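Local coordinates for protein disulphide isomerase (Xylella fastidiosa, PDB 3FK8) that probably rearranges disulphide bonds as an isomerase of the thioredoxin family, at residues Val95-Val98 / Val104-Thr107. Residues are numbered along the deposited sequence; the frame is centred on the assembly and turned at random.
With FMT (formic acid), chain E.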
loop_
_atom_site.group_PDB
_atom_site.type_symbol
_atom_site.label_atom_id
_atom_site.label_comp_id
_atom_site.label_asym_id
_atom_site.label_seq_id
_atom_site.Cartn_x
_atom_site.Cartn_y
_atom_site.Cartn_z
ATOM N N VAL A 95 -2.179 4.016 2.496
ATOM C CA VAL A 95 -2.754 3.079 1.545
ATOM C C VAL A 95 -3.991 3.657 0.857
ATOM O O VAL A 95 -4.686 4.518 1.418
ATOM C CB VAL A 95 -3.006 1.644 2.103
ATOM C CG1 VAL A 95 -1.688 0.963 2.726
ATOM C CG2 VAL A 95 -3.981 1.706 3.137
ATOM N N VAL A 96 -4.210 3.171 -0.357
ATOM C CA VAL A 96 -5.450 3.404 -1.103
ATOM C C VAL A 96 -5.982 2.031 -1.487
ATOM O O VAL A 96 -5.234 1.199 -1.972
ATOM C CB VAL A 96 -5.212 4.258 -2.382
ATOM C CG1 VAL A 96 -6.509 4.486 -3.161
ATOM C CG2 VAL A 96 -4.570 5.550 -2.029
ATOM N N VAL A 97 -7.286 1.810 -1.305
ATOM C CA VAL A 97 -7.930 0.588 -1.785
ATOM C C VAL A 97 -8.748 1.051 -2.999
ATOM O O VAL A 97 -9.584 1.957 -2.886
ATOM C CB VAL A 97 -8.894 0.005 -0.705
ATOM C CG1 VAL A 97 -9.697 -1.191 -1.247
ATOM C CG2 VAL A 97 -8.118 -0.352 0.570
ATOM N N VAL A 98 -8.490 0.458 -4.154
ATOM C CA VAL A 98 -9.242 0.778 -5.360
ATOM C C VAL A 98 -10.092 -0.454 -5.672
ATOM O O VAL A 98 -9.568 -1.579 -5.745
ATOM C CB VAL A 98 -8.267 1.076 -6.537
ATOM C CG1 VAL A 98 -8.998 1.551 -7.809
ATOM C CG2 VAL A 98 -7.234 2.128 -6.071
ATOM N N VAL A 104 -11.589 4.524 -6.483
ATOM C CA VAL A 104 -11.116 4.454 -5.091
ATOM C C VAL A 104 -12.271 4.114 -4.132
ATOM O O VAL A 104 -13.359 4.707 -4.256
ATOM C CB VAL A 104 -10.553 5.837 -4.692
ATOM C CG1 VAL A 104 -10.342 5.901 -3.169
ATOM C CG2 VAL A 104 -9.243 6.101 -5.423
ATOM N N ARG A 105 -12.031 3.212 -3.193
ATOM C CA ARG A 105 -12.959 2.930 -2.091
ATOM C C ARG A 105 -12.558 3.608 -0.818
ATOM O O ARG A 105 -13.421 4.121 -0.086
ATOM C CB ARG A 105 -13.027 1.426 -1.786
ATOM C CG ARG A 105 -13.892 1.103 -0.559
ATOM C CD ARG A 105 -13.926 -0.360 -0.196
ATOM N NE ARG A 105 -14.653 -0.533 1.060
ATOM C CZ ARG A 105 -14.526 -1.582 1.878
ATOM N NH1 ARG A 105 -13.698 -2.573 1.582
ATOM N NH2 ARG A 105 -15.227 -1.616 2.999
ATOM N N TYR A 106 -11.270 3.557 -0.478
ATOM C CA TYR A 106 -10.822 3.983 0.834
ATOM C C TYR A 106 -9.401 4.477 0.707
ATOM O O TYR A 106 -8.633 3.922 -0.065
ATOM C CB TYR A 106 -10.894 2.813 1.824
ATOM C CG TYR A 106 -10.252 3.089 3.186
ATOM C CD1 TYR A 106 -10.763 4.061 4.078
ATOM C CD2 TYR A 106 -9.117 2.396 3.567
ATOM C CE1 TYR A 106 -10.156 4.295 5.332
ATOM C CE2 TYR A 106 -8.515 2.637 4.807
ATOM C CZ TYR A 106 -9.012 3.566 5.668
ATOM O OH TYR A 106 -8.357 3.735 6.881
ATOM N N THR A 107 -9.079 5.526 1.440
ATOM C CA THR A 107 -7.734 6.029 1.542
ATOM C C THR A 107 -7.436 6.283 3.043
ATOM O O THR A 107 -8.325 6.694 3.799
ATOM C CB THR A 107 -7.613 7.329 0.686
ATOM O OG1 THR A 107 -7.774 7.043 -0.723
ATOM C CG2 THR A 107 -6.310 7.983 0.889
HETATM C C FMT E . -13.382 -3.499 -1.601
HETATM O O1 FMT E . -12.343 -3.599 -0.926
HETATM O O2 FMT E . -13.457 -3.527 -2.842
#
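Val97 meets two successive residues of the partner strand, Arg105 and Tyr106, which makes this antiparallel pairing a classic beta bulge. Val97 N donates to Tyr106 O at 2.8 Å, nearly straight at 171°. In return, Val97 O accepts hydrogen bonds from two backbone N-H groups: Arg105 N lies 2.8 Å from Val97 O, whereas Tyr106 N reaches the same oxygen only weakly. Arg105 is the extra residue, and the register slips by one, so Val98 pairs with Val104 rather than Arg105. Beyond the bulge, Val96 and Thr107 form a regular non-hydrogen-bonded pair, in which Val96 CA leans on Tyr106 O and Thr107 CA on Val95 O as CA-H...O contacts.

Apolar packing follows the two faces of the hairpin. Val96, Val98, Val104 and Thr107 share one face; there Val96 CG1 touches Val104 CG2 at 3.9 Å, and, in one of the two conformers modelled for Thr107, both methyls of Val96 lie alongside Thr107 OG1, which also has a weak hydrogen bond to Tyr84 O. On the other face Val97 has CG1 anti to the backbone N (chi1 174°), which leaves Val97 CG2 beside that N, where it meets the edge of the Tyr106 ring at CD2, 4.2 Å away.

The polar end of Arg105 turns away from the pairing on an extended chain. Arg105 NH1 is hydrogen-bonded to Ile131 O and makes a weak bond of 3.0 Å to O1 of a formic acid, probably from the crystallisation liquor, which sits at the guanidinium edge and also touches Val97 CG1.

This hairpin closes one side of the thioredoxin-fold sheet: 94-98 is flanked by strand 32-37, through backbone bonds of Val96 with Leu34 and Val98 with Thr32, and 104-107 is outermost. Helix 121-132 covers the Val97 and Tyr106 face through Ile131 and Phe127, while Pro87 packs on Val96 and Thr107.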